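Local coordinates for sulfur carrier protein ThiS adenylyltransferase (Escherichia coli, PDB 1ZUD) that catalyses the ATP-dependent adenylation of the C-terminal glycine carboxyl group of the sulfur carrier protein ThiS, a step in thiamine diphosphate biosynthesis, at residues C[2-10]-C[92-100]; C[38-47]-C[194-205]. One frame throughout, in Å; residues are numbered along the deposited sequence.

How the contacts relate
Contact 2 is the core contact and contact 1 the peripheral one. In contact 2, helix 40-50 packs on helix 191-210 near the centre of the chain, and every touching residue is buried. In contact 1, the N-terminal helix 3-8 meets the turn between helix 83-94 and the outermost strand 99-103, and part of the contact is exposed. The chemistry follows the place. Contact 1 relies on two arginines, a carboxylate, an amide and a tyrosine hydroxyl. Contact 2 has no hydrogen bond between its segments and relies on glycines and alanines fitted against larger apolar side chains. The two meet where Leu94 packs on Leu45, and both touch the second subunit.

Contact 1: residues C[2-10]-C[92-100]; sequences NDRDFMRYS and TQLNPDIQL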
loop_
_atom_site.group_PDB
_atom_site.type_symbol
_atom_site.label_atom_id
_atom_site.label_comp_id
_atom_site.label_asym_id
_atom_site.label_seq_id
_atom_site.Cartn_x
_atom_site.Cartn_y
_atom_site.Cartn_z
ATOM N N ASN C 2 -19.278 -11.604 21.266
ATOM C CA ASN C 2 -19.567 -11.052 22.585
ATOM C C ASN C 2 -19.303 -9.553 22.632
ATOM O O ASN C 2 -18.929 -8.942 21.637
ATOM C CB ASN C 2 -18.702 -11.725 23.638
ATOM C CG ASN C 2 -17.245 -11.624 23.319
ATOM O OD1 ASN C 2 -16.718 -10.538 23.119
ATOM N ND2 ASN C 2 -16.578 -12.758 23.274
ATOM N N ASP C 3 -19.494 -8.977 23.812
ATOM C CA ASP C 3 -19.309 -7.554 24.015
ATOM C C ASP C 3 -17.871 -7.072 23.820
ATOM O O ASP C 3 -17.643 -5.939 23.364
ATOM C CB ASP C 3 -19.783 -7.137 25.405
ATOM C CG ASP C 3 -21.120 -6.441 25.368
ATOM O OD1 ASP C 3 -22.130 -7.111 25.067
ATOM O OD2 ASP C 3 -21.157 -5.216 25.630
ATOM N N ARG C 4 -16.904 -7.901 24.183
ATOM C CA ARG C 4 -15.517 -7.490 24.033
ATOM C C ARG C 4 -15.228 -7.417 22.546
ATOM O O ARG C 4 -14.586 -6.463 22.098
ATOM C CB ARG C 4 -14.567 -8.475 24.729
ATOM C CG ARG C 4 -13.159 -7.914 24.936
ATOM C CD ARG C 4 -12.270 -8.770 25.847
ATOM N NE ARG C 4 -12.176 -10.166 25.413
ATOM C CZ ARG C 4 -13.054 -11.115 25.735
ATOM N NH1 ARG C 4 -14.098 -10.828 26.506
ATOM N NH2 ARG C 4 -12.896 -12.348 25.280
ATOM N N ASP C 5 -15.714 -8.404 21.779
ATOM C CA ASP C 5 -15.516 -8.381 20.325
ATOM C C ASP C 5 -16.203 -7.160 19.710
ATOM O O ASP C 5 -15.657 -6.486 18.809
ATOM C CB ASP C 5 -16.086 -9.649 19.677
ATOM C CG ASP C 5 -15.325 -10.916 20.093
ATOM O OD1 ASP C 5 -14.122 -10.816 20.438
ATOM O OD2 ASP C 5 -15.935 -12.009 20.067
ATOM N N PHE C 6 -17.402 -6.844 20.191
ATOM C CA PHE C 6 -18.107 -5.698 19.627
ATOM C C PHE C 6 -17.275 -4.393 19.715
ATOM O O PHE C 6 -17.152 -3.629 18.751
ATOM C CB PHE C 6 -19.472 -5.542 20.323
ATOM C CG PHE C 6 -20.361 -4.603 19.619
ATOM C CD1 PHE C 6 -20.511 -3.305 20.062
ATOM C CD2 PHE C 6 -20.932 -4.973 18.409
ATOM C CE1 PHE C 6 -21.223 -2.367 19.288
ATOM C CE2 PHE C 6 -21.637 -4.054 17.628
ATOM C CZ PHE C 6 -21.784 -2.755 18.060
ATOM N N MET C 7 -16.646 -4.166 20.868
ATOM C CA MET C 7 -15.818 -2.992 21.078
ATOM C C MET C 7 -14.534 -3.027 20.255
ATOM O O MET C 7 -14.120 -2.040 19.604
ATOM C CB MET C 7 -15.421 -2.895 22.568
ATOM C CG MET C 7 -16.543 -2.360 23.463
ATOM S SD MET C 7 -17.006 -0.642 23.065
ATOM C CE MET C 7 -15.437 0.095 22.213
ATOM N N ARG C 8 -13.911 -4.181 20.266
ATOM C CA ARG C 8 -12.645 -4.358 19.563
ATOM C C ARG C 8 -12.805 -4.114 18.067
ATOM O O ARG C 8 -11.981 -3.426 17.443
ATOM C CB ARG C 8 -12.123 -5.785 19.816
ATOM C CG ARG C 8 -10.893 -6.167 18.969
ATOM C CD ARG C 8 -10.521 -7.650 19.164
ATOM N NE ARG C 8 -9.860 -7.872 20.448
ATOM C CZ ARG C 8 -8.580 -7.583 20.685
ATOM N NH1 ARG C 8 -7.830 -7.062 19.729
ATOM N NH2 ARG C 8 -8.042 -7.827 21.876
ATOM N N TYR C 9 -13.872 -4.663 17.481
ATOM C CA TYR C 9 -14.092 -4.501 16.024
ATOM C C TYR C 9 -15.013 -3.359 15.635
ATOM O O TYR C 9 -15.424 -3.224 14.467
ATOM C CB TYR C 9 -14.667 -5.798 15.462
ATOM C CG TYR C 9 -13.814 -6.969 15.866
ATOM C CD1 TYR C 9 -14.351 -8.040 16.599
ATOM C CD2 TYR C 9 -12.471 -7.021 15.480
ATOM C CE1 TYR C 9 -13.561 -9.155 16.934
ATOM C CE2 TYR C 9 -11.689 -8.116 15.808
ATOM C CZ TYR C 9 -12.225 -9.168 16.530
ATOM O OH TYR C 9 -11.409 -10.212 16.887
ATOM N N SER C 10 -15.299 -2.506 16.605
ATOM C CA SER C 10 -16.241 -1.427 16.364
ATOM C C SER C 10 -16.015 -0.541 15.152
ATOM O O SER C 10 -16.978 -0.245 14.439
ATOM C CB SER C 10 -16.374 -0.561 17.635
ATOM O OG SER C 10 -15.154 0.035 17.974
ATOM N N THR C 92 -0.936 -12.988 19.492
ATOM C CA THR C 92 -1.927 -13.158 20.536
ATOM C C THR C 92 -1.896 -11.969 21.487
ATOM O O THR C 92 -2.907 -11.699 22.130
ATOM C CB THR C 92 -1.847 -14.516 21.349
ATOM O OG1 THR C 92 -1.386 -14.286 22.685
ATOM C CG2 THR C 92 -1.030 -15.526 20.656
ATOM N N GLN C 93 -0.773 -11.248 21.549
ATOM C CA GLN C 93 -0.691 -10.053 22.410
ATOM C C GLN C 93 -1.607 -8.975 21.825
ATOM O O GLN C 93 -2.256 -8.196 22.552
ATOM C CB GLN C 93 0.749 -9.515 22.441
ATOM C CG GLN C 93 1.675 -10.255 23.401
ATOM C CD GLN C 93 3.133 -9.934 23.170
ATOM O OE1 GLN C 93 3.500 -8.787 22.913
ATOM N NE2 GLN C 93 3.981 -10.952 23.268
ATOM N N LEU C 94 -1.642 -8.914 20.495
ATOM C CA LEU C 94 -2.490 -7.939 19.828
ATOM C C LEU C 94 -3.962 -8.340 19.999
ATOM O O LEU C 94 -4.838 -7.533 20.347
ATOM C CB LEU C 94 -2.123 -7.907 18.334
ATOM C CG LEU C 94 -3.025 -7.034 17.461
ATOM C CD1 LEU C 94 -2.866 -5.539 17.816
ATOM C CD2 LEU C 94 -2.670 -7.308 15.996
ATOM N N ASN C 95 -4.222 -9.623 19.759
ATOM C CA ASN C 95 -5.571 -10.142 19.818
ATOM C C ASN C 95 -5.607 -11.591 20.362
ATOM O O ASN C 95 -5.519 -12.568 19.617
ATOM C CB ASN C 95 -6.222 -10.059 18.417
ATOM C CG ASN C 95 -7.737 -10.349 18.450
ATOM O OD1 ASN C 95 -8.253 -10.809 19.459
ATOM N ND2 ASN C 95 -8.444 -10.092 17.331
ATOM N N PRO C 96 -5.797 -11.731 21.686
ATOM C CA PRO C 96 -5.859 -13.029 22.365
ATOM C C PRO C 96 -7.176 -13.752 22.190
ATOM O O PRO C 96 -7.358 -14.815 22.734
ATOM C CB PRO C 96 -5.627 -12.668 23.841
ATOM C CG PRO C 96 -6.280 -11.301 23.967
ATOM C CD PRO C 96 -5.915 -10.602 22.637
ATOM N N ASP C 97 -8.093 -13.181 21.424
ATOM C CA ASP C 97 -9.412 -13.779 21.251
ATOM C C ASP C 97 -9.618 -14.567 19.965
ATOM O O ASP C 97 -10.693 -15.086 19.694
ATOM C CB ASP C 97 -10.485 -12.677 21.377
ATOM C CG ASP C 97 -10.490 -12.044 22.785
ATOM O OD1 ASP C 97 -10.173 -12.782 23.730
ATOM O OD2 ASP C 97 -10.803 -10.854 22.952
ATOM N N ILE C 98 -8.595 -14.684 19.156
ATOM C CA ILE C 98 -8.789 -15.487 17.947
ATOM C C ILE C 98 -7.858 -16.698 18.023
ATOM O O ILE C 98 -6.973 -16.733 18.891
ATOM C CB ILE C 98 -8.542 -14.644 16.665
ATOM C CG1 ILE C 98 -7.193 -13.912 16.751
ATOM C CG2 ILE C 98 -9.730 -13.683 16.460
ATOM C CD1 ILE C 98 -6.827 -13.185 15.466
ATOM N N GLN C 99 -8.079 -17.692 17.153
ATOM C CA GLN C 99 -7.255 -18.898 17.097
ATOM C C GLN C 99 -5.970 -18.687 16.275
ATOM O O GLN C 99 -6.026 -18.427 15.054
ATOM C CB GLN C 99 -8.090 -20.048 16.505
ATOM C CG GLN C 99 -7.335 -21.349 16.271
ATOM C CD GLN C 99 -6.614 -21.870 17.512
ATOM O OE1 GLN C 99 -7.189 -21.927 18.604
ATOM N NE2 GLN C 99 -5.352 -22.269 17.343
ATOM N N LEU C 100 -4.808 -18.786 16.910
ATOM C CA LEU C 100 -3.560 -18.579 16.151
ATOM C C LEU C 100 -2.733 -19.844 16.087
ATOM O O LEU C 100 -2.203 -20.273 17.079
ATOM C CB LEU C 100 -2.746 -17.414 16.752
ATOM C CG LEU C 100 -3.417 -16.019 16.694
ATOM C CD1 LEU C 100 -2.608 -15.000 17.536
ATOM C CD2 LEU C 100 -3.532 -15.525 15.225
HETATM O O HOH W 1 -9.146 -8.845 23.917
#
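Arg4 grips Asp97 side-on in a salt bridge. Its NE lies 2.9 Å from Asp97 OD2, on the syn side. Its NH2 donates to Asp97 OD1 at 3.2 Å and meets that oxygen from above the carboxylate plane. The two flat groups are strongly turned, with their planes 69° apart. A water lies between Arg8 NH2 and Asp97 OD2, though its very short approach to NH2 makes the bridge doubtful. Arg8 NH1 donates to Leu94 O, 3.1 Å away, on the last residue of helix 83-94. A bend at chi3 (-76°) lays the Arg8 guanidinium flat on the side-chain amide of Asn95. The planes are only 5° apart, and Asn95 OD1 sits over the centre of the guanidinium. That oxygen also accepts from Asp97 N, closing an Asx turn within the type I turn 95-98. This turn links helix 83-94 to strand 99-103, an outermost strand of the Rossmann-like sheet. At its other end the amide gives Asn95 ND2 to Tyr9 OH at 3.0 Å, in the amide plane and close to straight. Asn95 ND2 also donates to Ala48 O of helix 40-50, so this one nitrogen serves two acceptors. Pro96 CD touches Arg8 NH2, and Ile98 CG2 lies 3.9 Å from Tyr9 OH. Leu65 of the second subunit packs on Arg8.

Contact 2: residues C[38-47]-C[194-205]; sequences GLGTPAALYL and VGVMGTLQALEA
Leu39 and Val194 interlock at the N-terminal end of the contact. Val194 CG2 presses on the backbone of Gly38, 3.5 Å from Gly38 C, where there is no side chain to meet it. Leu39 CD2 fits between Val194 and Met197, at 3.6 Å from both Val194 CG2 and Met197 CB. With Leu39 CG beside the backbone N (chi1 -66°), CD2 is carried toward these two residues. A hollow lies at Gly198. Leu39 O enters it and lies 3.4 Å from Gly198 CA in a CA-H...O contact. With no side chain on Gly198, this oxygen can come so close. Pro42 sits next to the hollow, with CG over Gly195 and CB against Thr199 OG1. Ala43 CB rests on Gly198 O.

Farther along, Ala202 CB is a small knob set among Ala43, Tyr46 and Leu47, 3.8 Å from Tyr46 CB. Thr199 CG2 lies over one face of the Tyr46 ring, a CH-pi contact 4.2 Å from the ring centroid. Its hydroxyl turns back to Gly195 O, which also accepts from Thr199 N on the opposite face of its plane. Leu47 CD1 closes the far end against Ala202 and Ala205. Gln201 OE1 is buried against Leu39 CB without a polar partner, while its NE2 is bonded to Ile147 O and Asp124 O.

The small residues let the axes of segments 40-47 and 194-205 approach to 7.3 Å, crossing at -37°. Leu39 and Val194 also pack on the C-terminal glycines of the ThiS chain. Gly38, an ATP-binding residue, lies within the glycine-rich strand-turn-helix segment that follows strand 30-34 and ends at Gly40, consistent with the GxGxxG nucleotide-binding motif of a Rossmann-type fold.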
loop_
_atom_site.group_PDB
_atom_site.type_symbol
_atom_site.label_atom_id
_atom_site.label_comp_id
_atom_site.label_asym_id
_atom_site.label_seq_id
_atom_site.Cartn_x
_atom_site.Cartn_y
_atom_site.Cartn_z
ATOM N N GLY C 38 8.484 -10.061 4.763
ATOM C CA GLY C 38 8.027 -8.697 4.535
ATOM C C GLY C 38 6.546 -8.626 4.128
ATOM O O GLY C 38 5.806 -7.652 4.417
ATOM N N LEU C 39 6.080 -9.640 3.418
ATOM C CA LEU C 39 4.672 -9.602 2.983
ATOM C C LEU C 39 3.782 -10.145 4.099
ATOM O O LEU C 39 2.699 -9.630 4.417
ATOM C CB LEU C 39 4.459 -10.542 1.764
ATOM C CG LEU C 39 5.169 -10.153 0.473
ATOM C CD1 LEU C 39 5.047 -11.317 -0.576
ATOM C CD2 LEU C 39 4.458 -8.857 -0.060
ATOM N N GLY C 40 4.241 -11.253 4.643
ATOM C CA GLY C 40 3.439 -11.938 5.620
ATOM C C GLY C 40 3.267 -11.277 6.964
ATOM O O GLY C 40 2.176 -11.410 7.548
ATOM N N THR C 41 4.304 -10.607 7.468
ATOM C CA THR C 41 4.115 -10.021 8.800
ATOM C C THR C 41 3.034 -8.908 8.810
ATOM O O THR C 41 2.183 -8.934 9.681
ATOM C CB THR C 41 5.449 -9.516 9.397
ATOM O OG1 THR C 41 6.071 -8.602 8.503
ATOM C CG2 THR C 41 6.385 -10.680 9.643
ATOM N N PRO C 42 3.026 -7.942 7.855
ATOM C CA PRO C 42 1.915 -6.965 7.977
ATOM C C PRO C 42 0.576 -7.619 7.664
ATOM O O PRO C 42 -0.443 -7.263 8.279
ATOM C CB PRO C 42 2.222 -5.882 6.959
ATOM C CG PRO C 42 3.205 -6.526 6.042
ATOM C CD PRO C 42 3.947 -7.580 6.763
ATOM N N ALA C 43 0.541 -8.554 6.710
ATOM C CA ALA C 43 -0.753 -9.189 6.432
ATOM C C ALA C 43 -1.300 -9.875 7.692
ATOM O O ALA C 43 -2.486 -9.753 8.038
ATOM C CB ALA C 43 -0.632 -10.218 5.281
ATOM N N ALA C 44 -0.448 -10.577 8.408
ATOM C CA ALA C 44 -0.938 -11.261 9.605
ATOM C C ALA C 44 -1.410 -10.241 10.692
ATOM O O ALA C 44 -2.444 -10.459 11.335
ATOM C CB ALA C 44 0.171 -12.181 10.185
ATOM N N LEU C 45 -0.658 -9.153 10.876
ATOM C CA LEU C 45 -0.999 -8.138 11.882
ATOM C C LEU C 45 -2.386 -7.582 11.569
ATOM O O LEU C 45 -3.218 -7.469 12.446
ATOM C CB LEU C 45 0.021 -6.971 11.871
ATOM C CG LEU C 45 1.217 -7.213 12.810
ATOM C CD1 LEU C 45 2.424 -6.373 12.362
ATOM C CD2 LEU C 45 0.786 -6.956 14.280
ATOM N N TYR C 46 -2.616 -7.198 10.318
ATOM C CA TYR C 46 -3.923 -6.614 9.952
ATOM C C TYR C 46 -5.060 -7.602 9.997
ATOM O O TYR C 46 -6.211 -7.244 10.340
ATOM C CB TYR C 46 -3.866 -5.950 8.558
ATOM C CG TYR C 46 -3.169 -4.614 8.620
ATOM C CD1 TYR C 46 -1.842 -4.482 8.172
ATOM C CD2 TYR C 46 -3.784 -3.525 9.242
ATOM C CE1 TYR C 46 -1.131 -3.306 8.365
ATOM C CE2 TYR C 46 -3.091 -2.301 9.416
ATOM C CZ TYR C 46 -1.755 -2.214 8.972
ATOM O OH TYR C 46 -1.067 -1.036 9.098
ATOM N N LEU C 47 -4.781 -8.831 9.594
ATOM C CA LEU C 47 -5.823 -9.883 9.610
ATOM C C LEU C 47 -6.159 -10.189 11.084
ATOM O O LEU C 47 -7.332 -10.378 11.448
ATOM C CB LEU C 47 -5.312 -11.104 8.847
ATOM C CG LEU C 47 -5.887 -11.338 7.416
ATOM C CD1 LEU C 47 -6.796 -10.213 6.894
ATOM C CD2 LEU C 47 -4.738 -11.627 6.494
ATOM N N VAL C 194 7.485 -3.688 0.200
ATOM C CA VAL C 194 7.003 -5.046 0.423
ATOM C C VAL C 194 5.853 -4.955 1.453
ATOM O O VAL C 194 4.880 -5.725 1.420
ATOM C CB VAL C 194 8.151 -6.041 0.881
ATOM C CG1 VAL C 194 8.768 -5.638 2.235
ATOM C CG2 VAL C 194 7.550 -7.416 1.056
ATOM N N GLY C 195 5.955 -3.999 2.366
ATOM C CA GLY C 195 4.902 -3.813 3.370
ATOM C C GLY C 195 3.566 -3.411 2.724
ATOM O O GLY C 195 2.512 -3.939 3.126
ATOM N N VAL C 196 3.587 -2.504 1.748
ATOM C CA VAL C 196 2.321 -2.144 1.167
ATOM C C VAL C 196 1.677 -3.331 0.430
ATOM O O VAL C 196 0.458 -3.512 0.520
ATOM C CB VAL C 196 2.363 -0.940 0.182
ATOM C CG1 VAL C 196 2.882 0.292 0.890
ATOM C CG2 VAL C 196 3.125 -1.246 -1.039
ATOM N N MET C 197 2.491 -4.173 -0.199
ATOM C CA MET C 197 1.937 -5.340 -0.921
ATOM C C MET C 197 1.318 -6.311 0.055
ATOM O O MET C 197 0.240 -6.849 -0.187
ATOM C CB MET C 197 3.032 -6.042 -1.754
ATOM C CG MET C 197 3.748 -5.098 -2.749
ATOM S SD MET C 197 2.675 -4.030 -3.794
ATOM C CE MET C 197 1.694 -5.365 -4.690
ATOM N N GLY C 198 1.984 -6.561 1.188
ATOM C CA GLY C 198 1.369 -7.487 2.118
ATOM C C GLY C 198 0.121 -6.916 2.762
ATOM O O GLY C 198 -0.839 -7.645 3.034
ATOM N N THR C 199 0.134 -5.617 3.061
ATOM C CA THR C 199 -1.059 -4.989 3.654
ATOM C C THR C 199 -2.217 -5.084 2.634
ATOM O O THR C 199 -3.396 -5.307 3.013
ATOM C CB THR C 199 -0.773 -3.498 4.012
ATOM O OG1 THR C 199 0.319 -3.485 4.925
ATOM C CG2 THR C 199 -1.991 -2.826 4.718
ATOM N N LEU C 200 -1.901 -4.893 1.354
ATOM C CA LEU C 200 -2.955 -5.007 0.308
ATOM C C LEU C 200 -3.490 -6.446 0.228
ATOM O O LEU C 200 -4.651 -6.637 -0.047
ATOM C CB LEU C 200 -2.414 -4.580 -1.056
ATOM C CG LEU C 200 -2.261 -3.060 -1.107
ATOM C CD1 LEU C 200 -1.480 -2.682 -2.403
ATOM C CD2 LEU C 200 -3.643 -2.403 -0.968
ATOM N N GLN C 201 -2.633 -7.451 0.437
ATOM C CA GLN C 201 -3.093 -8.828 0.510
ATOM C C GLN C 201 -4.124 -8.951 1.646
ATOM O O GLN C 201 -5.137 -9.592 1.469
ATOM C CB GLN C 201 -1.937 -9.772 0.821
ATOM C CG GLN C 201 -1.038 -9.977 -0.368
ATOM C CD GLN C 201 0.031 -10.983 -0.042
ATOM O OE1 GLN C 201 1.039 -10.617 0.554
ATOM N NE2 GLN C 201 -0.186 -12.252 -0.407
ATOM N N ALA C 202 -3.853 -8.376 2.828
ATOM C CA ALA C 202 -4.855 -8.438 3.922
ATOM C C ALA C 202 -6.200 -7.803 3.496
ATOM O O ALA C 202 -7.288 -8.313 3.800
ATOM C CB ALA C 202 -4.277 -7.662 5.236
ATOM N N LEU C 203 -6.116 -6.633 2.874
ATOM C CA LEU C 203 -7.285 -5.938 2.394
ATOM C C LEU C 203 -8.118 -6.881 1.470
ATOM O O LEU C 203 -9.337 -6.977 1.602
ATOM C CB LEU C 203 -6.890 -4.714 1.539
ATOM C CG LEU C 203 -7.764 -3.427 1.620
ATOM C CD1 LEU C 203 -7.584 -2.635 0.318
ATOM C CD2 LEU C 203 -9.243 -3.627 1.966
ATOM N N GLU C 204 -7.460 -7.523 0.516
ATOM C CA GLU C 204 -8.195 -8.405 -0.431
ATOM C C GLU C 204 -8.849 -9.561 0.352
ATOM O O GLU C 204 -9.958 -10.004 0.059
ATOM C CB GLU C 204 -7.190 -8.922 -1.504
ATOM C CG GLU C 204 -6.717 -7.791 -2.461
ATOM C CD GLU C 204 -7.883 -7.016 -3.078
ATOM O OE1 GLU C 204 -7.795 -5.773 -3.288
ATOM O OE2 GLU C 204 -8.922 -7.661 -3.342
ATOM N N ALA C 205 -8.172 -10.032 1.387
ATOM C CA ALA C 205 -8.708 -11.136 2.184
ATOM C C ALA C 205 -9.956 -10.755 2.942
ATOM O O ALA C 205 -10.928 -11.523 3.017
ATOM C CB ALA C 205 -7.645 -11.679 3.178
#